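Local coordinates for uncharacterized protein (Bacteroides ovatus, PDB 4DQA) that is of unknown function but probably binds carbohydrate, joining an N-terminal BT_3987-like domain to a concanavalin A-like lectin/glucanase domain, at residues L31-S36 and V43-S48; L76-S81 and D91-E96; P112-S117 and G125-Y130. All blocks are in the same frame, centred on the assembly; numbering follows the deposited sequence. Where two conformers were deposited one is given.

Interaction 1: L31-S36 and V43-S48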
loop_
_atom_site.group_PDB
_atom_site.type_symbol
_atom_site.label_atom_id
_atom_site.label_comp_id
_atom_site.label_asym_id
_atom_site.label_seq_id
_atom_site.Cartn_x
_atom_site.Cartn_y
_atom_site.Cartn_z
ATOM N N LEU A 31 26.702 8.066 16.730
ATOM C CA LEU A 31 25.905 8.312 17.915
ATOM C C LEU A 31 26.752 9.093 18.907
ATOM O O LEU A 31 27.798 8.599 19.372
ATOM C CB LEU A 31 25.454 6.993 18.525
ATOM C CG LEU A 31 24.581 7.107 19.763
ATOM C CD1 LEU A 31 23.269 7.772 19.385
ATOM C CD2 LEU A 31 24.384 5.715 20.346
ATOM N N VAL A 32 26.291 10.300 19.240
ATOM C CA VAL A 32 26.990 11.214 20.134
ATOM C C VAL A 32 26.012 11.884 21.097
ATOM O O VAL A 32 24.972 12.407 20.683
ATOM C CB VAL A 32 27.718 12.306 19.324
ATOM C CG1 VAL A 32 28.401 13.298 20.228
ATOM C CG2 VAL A 32 28.743 11.675 18.397
ATOM N N SER A 33 26.342 11.848 22.379
ATOM C CA SER A 33 25.634 12.600 23.389
ATOM C C SER A 33 26.519 13.732 23.871
ATOM O O SER A 33 27.686 13.810 23.487
ATOM C CB SER A 33 25.260 11.682 24.555
ATOM O OG SER A 33 26.401 11.086 25.147
ATOM N N ARG A 34 25.966 14.626 24.686
ATOM C CA ARG A 34 26.744 15.759 25.203
ATOM C C ARG A 34 26.355 16.160 26.624
ATOM O O ARG A 34 25.352 15.715 27.170
ATOM C CB ARG A 34 26.602 16.985 24.302
ATOM C CG ARG A 34 25.181 17.499 24.143
ATOM C CD ARG A 34 25.193 18.906 23.580
ATOM N NE ARG A 34 25.701 19.856 24.559
ATOM C CZ ARG A 34 25.837 21.162 24.345
ATOM N NH1 ARG A 34 25.526 21.685 23.162
ATOM N NH2 ARG A 34 26.294 21.940 25.315
ATOM N N LEU A 35 27.185 17.030 27.196
ATOM C CA LEU A 35 26.916 17.649 28.484
ATOM C C LEU A 35 26.225 18.999 28.325
ATOM O O LEU A 35 26.402 19.701 27.321
ATOM C CB LEU A 35 28.231 17.891 29.224
ATOM C CG LEU A 35 28.897 16.691 29.882
ATOM C CD1 LEU A 35 30.293 17.073 30.375
ATOM C CD2 LEU A 35 28.043 16.205 31.019
ATOM N N SER A 36 25.461 19.376 29.340
ATOM C CA SER A 36 24.793 20.677 29.332
ATOM C C SER A 36 25.837 21.789 29.480
ATOM O O SER A 36 25.716 22.865 28.880
ATOM C CB SER A 36 23.763 20.728 30.453
ATOM O OG SER A 36 24.355 20.339 31.678
ATOM N N VAL A 43 33.388 12.377 32.124
ATOM C CA VAL A 43 32.040 11.899 32.353
ATOM C C VAL A 43 31.817 10.668 31.480
ATOM O O VAL A 43 31.984 10.714 30.252
ATOM C CB VAL A 43 31.005 12.973 31.995
ATOM C CG1 VAL A 43 29.598 12.401 31.903
ATOM C CG2 VAL A 43 31.069 14.099 33.030
ATOM N N ASP A 44 31.462 9.560 32.117
ATOM C CA ASP A 44 31.272 8.315 31.410
ATOM C C ASP A 44 29.821 8.124 31.015
ATOM O O ASP A 44 28.907 8.468 31.767
ATOM C CB ASP A 44 31.733 7.153 32.267
ATOM C CG ASP A 44 33.215 7.225 32.563
ATOM O OD1 ASP A 44 33.983 7.376 31.581
ATOM O OD2 ASP A 44 33.604 7.158 33.756
ATOM N N VAL A 45 29.613 7.605 29.813
ATOM C CA VAL A 45 28.254 7.381 29.314
ATOM C C VAL A 45 28.125 6.006 28.703
ATOM O O VAL A 45 29.118 5.309 28.440
ATOM C CB VAL A 45 27.823 8.453 28.280
ATOM C CG1 VAL A 45 27.873 9.860 28.875
ATOM C CG2 VAL A 45 28.664 8.361 26.995
ATOM N N SER A 46 26.891 5.580 28.509
ATOM C CA SER A 46 26.650 4.357 27.771
ATOM C C SER A 46 25.317 4.445 27.074
ATOM O O SER A 46 24.535 5.370 27.319
ATOM C CB SER A 46 26.702 3.130 28.669
ATOM O OG SER A 46 25.570 3.075 29.540
ATOM N N TYR A 47 25.055 3.484 26.211
ATOM C CA TYR A 47 23.877 3.534 25.362
ATOM C C TYR A 47 23.122 2.226 25.345
ATOM O O TYR A 47 23.681 1.144 25.566
ATOM C CB TYR A 47 24.292 3.898 23.928
ATOM C CG TYR A 47 25.033 5.211 23.834
ATOM C CD1 TYR A 47 24.336 6.418 23.845
ATOM C CD2 TYR A 47 26.420 5.266 23.753
ATOM C CE1 TYR A 47 24.993 7.619 23.790
ATOM C CE2 TYR A 47 27.086 6.476 23.679
ATOM C CZ TYR A 47 26.364 7.650 23.701
ATOM O OH TYR A 47 27.036 8.859 23.627
ATOM N N SER A 48 21.842 2.323 25.026
ATOM C CA SER A 48 21.028 1.139 24.827
ATOM C C SER A 48 19.898 1.461 23.874
ATOM O O SER A 48 19.577 2.625 23.650
ATOM C CB SER A 48 20.438 0.660 26.141
ATOM O OG SER A 48 19.544 1.637 26.677
HETATM O O HOH W 1 28.960 8.791 21.832
#
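The ring of Tyr47 takes one methyl of Leu31 over a face, while the hydroxyl of Ser33 approaches its OH end obliquely. Leu31 CD2 sits 3.7 Å from the ring centroid and 20° off the normal, a CH-pi contact displaced toward the CG-CD1 side of the rim. The contact spans the core of a beta-sandwich, consistent with the E-set relationship of this N-terminal domain: strand 27-35 belongs to one sheet and strand 43-49 to the other, and the CA atoms of Ser33 and Val45, the nearest facing pair, are 8.3 Å apart, so side chains rather than backbone bonds join them. Leu31 CG is anti to the backbone N (chi1 -179°), which brings it near the CD1-CE1 side of the ring, and from there CD2 extends over the face; the two side chains slide past each other in opposite directions.

Tyr47 OH is hydrogen-bonded within the buried layer. Ser33 OG donates to Tyr47 OH at 2.8 Å, and Tyr47 OH in turn donates to a water 2.6 Å away, which passes a hydrogen on to Leu31 O. Tyr47 OH thus accepts one hydrogen bond and donates another, and the water ties it to the backbone of 31-36. Beside it, Val45 CG2 packs on Ser33 OG at 4.0 Å. Farther along, Leu35 bends toward the opposite sheet, its CD1 meeting Val43 CG2 at 4.1 Å; Val9 of strand 8-10 touches both residues.

Arg34 sets out away from segment 43-48 and forms a salt bridge through NH1 with Glu12. Its guanidinium also grips Leu35 O side-on within the guanidinium plane, with NE at 2.9 Å and NH2 at 3.0 Å from that one carbonyl oxygen.

Interaction 2: L76-S81 and D91-E96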
loop_
_atom_site.group_PDB
_atom_site.type_symbol
_atom_site.label_atom_id
_atom_site.label_comp_id
_atom_site.label_asym_id
_atom_site.label_seq_id
_atom_site.Cartn_x
_atom_site.Cartn_y
_atom_site.Cartn_z
ATOM N N LEU A 76 26.556 -1.953 18.142
ATOM C CA LEU A 76 27.264 -0.742 18.524
ATOM C C LEU A 76 28.748 -1.078 18.529
ATOM O O LEU A 76 29.145 -2.181 18.953
ATOM C CB LEU A 76 26.879 -0.273 19.922
ATOM C CG LEU A 76 25.393 -0.101 20.236
ATOM C CD1 LEU A 76 25.219 0.530 21.593
ATOM C CD2 LEU A 76 24.741 0.734 19.211
ATOM N N SER A 77 29.581 -0.137 18.114
ATOM C CA SER A 77 31.016 -0.394 18.151
ATOM C C SER A 77 31.478 -0.638 19.592
ATOM O O SER A 77 32.359 -1.468 19.852
ATOM C CB SER A 77 31.782 0.754 17.527
ATOM O OG SER A 77 31.475 2.000 18.104
ATOM N N SER A 78 30.876 0.120 20.503
ATOM C CA SER A 78 30.951 -0.178 21.928
ATOM C C SER A 78 29.706 0.394 22.577
ATOM O O SER A 78 29.043 1.263 22.031
ATOM C CB SER A 78 32.193 0.422 22.556
ATOM O OG SER A 78 32.118 1.826 22.536
ATOM N N THR A 79 29.354 -0.159 23.723
ATOM C CA THR A 79 28.181 0.255 24.468
ATOM C C THR A 79 28.497 1.502 25.290
ATOM O O THR A 79 27.624 2.317 25.589
ATOM C CB THR A 79 27.741 -0.903 25.380
ATOM O OG1 THR A 79 27.371 -2.026 24.565
ATOM C CG2 THR A 79 26.567 -0.513 26.238
ATOM N N THR A 80 29.756 1.650 25.662
ATOM C CA THR A 80 30.188 2.767 26.486
ATOM C C THR A 80 31.034 3.792 25.725
ATOM O O THR A 80 31.699 3.480 24.721
ATOM C CB THR A 80 31.023 2.276 27.704
ATOM O OG1 THR A 80 32.257 1.690 27.251
ATOM C CG2 THR A 80 30.264 1.266 28.534
ATOM N N SER A 81 30.984 5.030 26.205
ATOM C CA SER A 81 31.873 6.083 25.743
ATOM C C SER A 81 32.144 7.053 26.881
ATOM O O SER A 81 31.817 6.761 28.041
ATOM C CB SER A 81 31.278 6.799 24.536
ATOM O OG SER A 81 32.294 7.582 23.927
ATOM N N ASP A 91 32.917 11.064 22.916
ATOM C CA ASP A 91 33.586 10.375 21.833
ATOM C C ASP A 91 32.561 9.542 21.075
ATOM O O ASP A 91 31.684 8.886 21.663
ATOM C CB ASP A 91 34.689 9.474 22.352
ATOM C CG ASP A 91 35.869 10.250 22.930
ATOM O OD1 ASP A 91 35.972 11.472 22.719
ATOM O OD2 ASP A 91 36.687 9.606 23.608
ATOM N N ASN A 92 32.680 9.574 19.760
ATOM C CA ASN A 92 31.718 8.934 18.901
ATOM C C ASN A 92 31.654 7.419 19.061
ATOM O O ASN A 92 32.674 6.723 19.258
ATOM C CB ASN A 92 32.070 9.253 17.453
ATOM C CG ASN A 92 31.020 8.777 16.487
ATOM O OD1 ASN A 92 29.895 9.279 16.484
ATOM N ND2 ASN A 92 31.374 7.806 15.659
ATOM N N ILE A 93 30.443 6.909 18.958
ATOM C CA ILE A 93 30.172 5.492 18.842
ATOM C C ILE A 93 29.563 5.250 17.469
ATOM O O ILE A 93 28.787 6.073 16.991
ATOM C CB ILE A 93 29.143 5.083 19.923
ATOM C CG1 ILE A 93 29.842 5.069 21.274
ATOM C CG2 ILE A 93 28.436 3.780 19.578
ATOM C CD1 ILE A 93 30.952 4.154 21.344
ATOM N N GLU A 94 29.904 4.141 16.820
ATOM C CA GLU A 94 29.311 3.817 15.519
ATOM C C GLU A 94 28.215 2.783 15.704
ATOM O O GLU A 94 28.414 1.757 16.347
ATOM C CB GLU A 94 30.385 3.313 14.539
ATOM C CG GLU A 94 29.930 3.180 13.128
ATOM C CD GLU A 94 31.089 2.915 12.167
ATOM O OE1 GLU A 94 31.366 1.733 11.906
ATOM O OE2 GLU A 94 31.713 3.894 11.704
ATOM N N VAL A 95 27.047 3.065 15.140
ATOM C CA VAL A 95 25.932 2.139 15.151
ATOM C C VAL A 95 25.838 1.495 13.779
ATOM O O VAL A 95 25.829 2.185 12.759
ATOM C CB VAL A 95 24.603 2.852 15.448
ATOM C CG1 VAL A 95 23.448 1.856 15.469
ATOM C CG2 VAL A 95 24.665 3.619 16.772
ATOM N N GLU A 96 25.784 0.171 13.756
ATOM C CA GLU A 96 25.635 -0.559 12.508
ATOM C C GLU A 96 24.274 -1.214 12.470
ATOM O O GLU A 96 23.911 -1.987 13.358
ATOM C CB GLU A 96 26.708 -1.632 12.382
ATOM C CG GLU A 96 26.611 -2.437 11.078
ATOM C CD GLU A 96 27.357 -3.763 11.147
ATOM O OE1 GLU A 96 26.855 -4.709 11.801
ATOM O OE2 GLU A 96 28.448 -3.852 10.551
#
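At one margin of the beta-sandwich the chain leaves strand 74-76, an outermost strand of one sheet, and crosses to strand 80-83 in the other; segment 76-81 makes this passage against strand 93-97. Leu76 and Val95 form an antiparallel non-hydrogen-bonded pair, their side chains side by side and pointing the same way, with Leu76 CD2 3.8 Å from Val95 CG2.

Ser77 ends the regular pairing by gripping Glu94 at both its backbone polar atoms. Ser77 N donates to Glu94 O at 2.8 Å, and Glu94 N donates to Ser77 OG at 2.9 Å with an N-H...acceptor angle of 165°. The hydroxyl thus takes the place that a main-chain carbonyl would hold in a continued ladder; chi1 of 55° sets OG between the backbone N and the carbonyl carbon, within reach of Glu94 N.

Beyond this point the two segments diverge and Ile93 packs its branches against 76-81. CG2 lies against Ser77 OG and Ser78 O, CG1 packs on Ser81 CB at 4.0 Å, and CD1 reaches Thr80 O at 3.5 Å. Tyr47 of strand 43-49 also touches this buried side chain. A very close approach of CD1 to Ser78 OG is doubtful, since Ser78 was deposited in two conformers.

The two segments are joined again at the far end, where Asp91 also bonds through its backbone to Ser82. There Ser81 OG donates a hydrogen bond to Asp91 O at 2.7 Å, the donor tilted 34° from the carbonyl plane.

Interaction 3: P112-S117 and G125-Y130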
loop_
_atom_site.group_PDB
_atom_site.type_symbol
_atom_site.label_atom_id
_atom_site.label_comp_id
_atom_site.label_asym_id
_atom_site.label_seq_id
_atom_site.Cartn_x
_atom_site.Cartn_y
_atom_site.Cartn_z
ATOM N N PRO A 112 15.180 4.065 18.396
ATOM C CA PRO A 112 15.351 5.040 19.465
ATOM C C PRO A 112 16.494 4.608 20.353
ATOM O O PRO A 112 16.477 3.477 20.827
ATOM C CB PRO A 112 14.021 4.975 20.215
ATOM C CG PRO A 112 13.564 3.553 20.039
ATOM C CD PRO A 112 14.132 3.077 18.710
HETATM N N MSE A 113 17.495 5.466 20.515
HETATM C CA MSE A 113 18.639 5.150 21.362
HETATM C C MSE A 113 18.607 5.972 22.644
HETATM O O MSE A 113 18.445 7.181 22.607
HETATM C CB MSE A 113 19.931 5.468 20.627
HETATM C CG MSE A 113 20.131 4.746 19.305
HETATM SE SE MSE A 113 20.310 2.823 19.569
HETATM C CE MSE A 113 21.503 2.773 21.025
ATOM N N ARG A 114 18.789 5.302 23.771
ATOM C CA ARG A 114 18.840 5.945 25.060
ATOM C C ARG A 114 20.265 6.134 25.487
ATOM O O ARG A 114 21.101 5.270 25.250
ATOM C CB ARG A 114 18.135 5.074 26.096
ATOM C CG ARG A 114 18.059 5.704 27.465
ATOM C CD ARG A 114 17.134 4.925 28.355
ATOM N NE ARG A 114 15.716 5.084 28.024
ATOM C CZ ARG A 114 14.917 6.008 28.556
ATOM N NH1 ARG A 114 15.407 6.898 29.418
ATOM N NH2 ARG A 114 13.623 6.043 28.231
ATOM N N VAL A 115 20.545 7.268 26.122
ATOM C CA VAL A 115 21.839 7.474 26.765
ATOM C C VAL A 115 21.682 7.359 28.280
ATOM O O VAL A 115 20.652 7.752 28.864
ATOM C CB VAL A 115 22.505 8.826 26.349
ATOM C CG1 VAL A 115 21.654 10.017 26.793
ATOM C CG2 VAL A 115 23.921 8.942 26.913
ATOM N N HIS A 116 22.719 6.821 28.916
ATOM C CA HIS A 116 22.819 6.609 30.345
ATOM C C HIS A 116 24.166 7.187 30.794
ATOM O O HIS A 116 25.087 7.359 29.977
ATOM C CB HIS A 116 22.851 5.107 30.671
ATOM C CG HIS A 116 21.768 4.300 30.043
ATOM N ND1 HIS A 116 20.499 4.199 30.567
ATOM C CD2 HIS A 116 21.770 3.546 28.919
ATOM C CE1 HIS A 116 19.763 3.431 29.784
ATOM N NE2 HIS A 116 20.520 2.998 28.793
ATOM N N SER A 117 24.321 7.442 32.091
ATOM C CA SER A 117 25.616 7.829 32.602
ATOM C C SER A 117 25.823 7.280 33.999
ATOM O O SER A 117 24.921 7.332 34.826
ATOM C CB SER A 117 25.765 9.359 32.647
ATOM O OG SER A 117 27.035 9.751 33.173
ATOM N N GLY A 125 13.257 13.337 28.885
ATOM C CA GLY A 125 12.698 14.023 27.732
ATOM C C GLY A 125 13.727 14.454 26.705
ATOM O O GLY A 125 13.381 14.928 25.642
ATOM N N THR A 126 15.008 14.295 27.019
ATOM C CA THR A 126 16.079 14.692 26.127
ATOM C C THR A 126 17.175 13.635 26.098
ATOM O O THR A 126 18.273 13.921 25.652
ATOM C CB THR A 126 16.726 15.978 26.616
ATOM O OG1 THR A 126 17.245 15.760 27.936
ATOM C CG2 THR A 126 15.701 17.110 26.634
ATOM N N ASN A 127 16.880 12.444 26.607
ATOM C CA ASN A 127 17.891 11.385 26.668
ATOM C C ASN A 127 17.641 10.250 25.689
ATOM O O ASN A 127 18.220 9.168 25.833
ATOM C CB ASN A 127 18.040 10.830 28.078
ATOM C CG ASN A 127 16.725 10.390 28.676
ATOM O OD1 ASN A 127 15.726 10.251 27.982
ATOM N ND2 ASN A 127 16.721 10.179 29.981
ATOM N N ILE A 128 16.787 10.506 24.706
ATOM C CA ILE A 128 16.557 9.563 23.620
ATOM C C ILE A 128 16.805 10.269 22.291
ATOM O O ILE A 128 16.343 11.390 22.071
ATOM C CB ILE A 128 15.127 8.992 23.638
ATOM C CG1 ILE A 128 14.867 8.232 24.943
ATOM C CG2 ILE A 128 14.902 8.102 22.409
ATOM C CD1 ILE A 128 13.417 7.895 25.171
ATOM N N ALA A 129 17.570 9.620 21.425
ATOM C CA ALA A 129 17.825 10.091 20.076
ATOM C C ALA A 129 17.022 9.187 19.138
ATOM O O ALA A 129 17.072 7.954 19.273
ATOM C CB ALA A 129 19.320 10.008 19.758
ATOM N N TYR A 130 16.307 9.790 18.193
ATOM C CA TYR A 130 15.448 9.031 17.288
ATOM C C TYR A 130 16.024 9.030 15.884
ATOM O O TYR A 130 16.306 10.083 15.314
ATOM C CB TYR A 130 14.039 9.628 17.253
ATOM C CG TYR A 130 13.325 9.660 18.579
ATOM C CD1 TYR A 130 13.560 10.681 19.497
ATOM C CD2 TYR A 130 12.399 8.691 18.914
ATOM C CE1 TYR A 130 12.916 10.721 20.699
ATOM C CE2 TYR A 130 11.735 8.736 20.115
ATOM C CZ TYR A 130 12.014 9.743 21.019
ATOM O OH TYR A 130 11.363 9.792 22.245
HETATM O O HOH W 2 14.584 8.957 31.732
#
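Strand 112-117 and strand 128-130 run antiparallel, their axes 4.5 Å apart at the closest and 156° between directions, joined by a short ladder in the sheet of the beta-sandwich that also carries strand 43-49. Met113 and Ala129 form its hydrogen-bonded pair: Met113 N to Ala129 O and Ala129 N to Met113 O, each 2.8 Å. Two residues on, Val115 N donates to Asn127 O at 3.0 Å, although Asn127 precedes strand 128-135.

The side chains divide between the two faces of this sheet. Met113, a selenomethionine, and Ala129 share one face, and Phe11 packs on Ala129. Pro112, Arg114, Ile128 and Tyr130 share the other, where helix 52-62 lies over the apolar members through Val54 and Val55. Pro112 CB approaches the Tyr130 ring obliquely, CD2 being its nearest ring atom. Ile128 was deposited in two conformers; in the one described, CG2 lies over a face of the Tyr130 ring and CG1 over a face of the Arg114 guanidinium, both offset toward the rim, and CD1 comes 3.6 Å from Arg114 NH2.

Val115 and Asn127 cross beside the last backbone bond, with Val115 CG1 3.9 Å from Asn127 CB. Arg114 and Asn127 run side by side, but their guanidinium and amide planes stand 65° apart, and no direct hydrogen bond joins them. Instead a water bridges the pair: lying at the edge of the guanidinium, in its plane, it accepts from Arg114 NH1 at 3.2 Å and, at 3.0 Å, from Asn127 ND2, which is also hydrogen-bonded to Thr122 OG1.

The three contacts lie in series along the chain and pack into one beta-sandwich. Interaction 1 spans its core, and its centre is about 10 Å from that of interaction 2 and about 9 Å from that of interaction 3. Segment 43-48 runs between 76-81 and 112-117: Tyr47 N probably bonds to Thr79 O (2.9 Å) on one flank, and Ser48 OG to His116 NE2 (2.7 Å) on the other. In the opposite sheet, Leu31 N is 2.9 Å from Ile93 O, joining 31-36 to 91-96. Interactions 2 and 3, about 14 Å apart between centres, meet where Leu76 CD2 packs on the selenomethionine methyl Met113 CE at 4.2 Å.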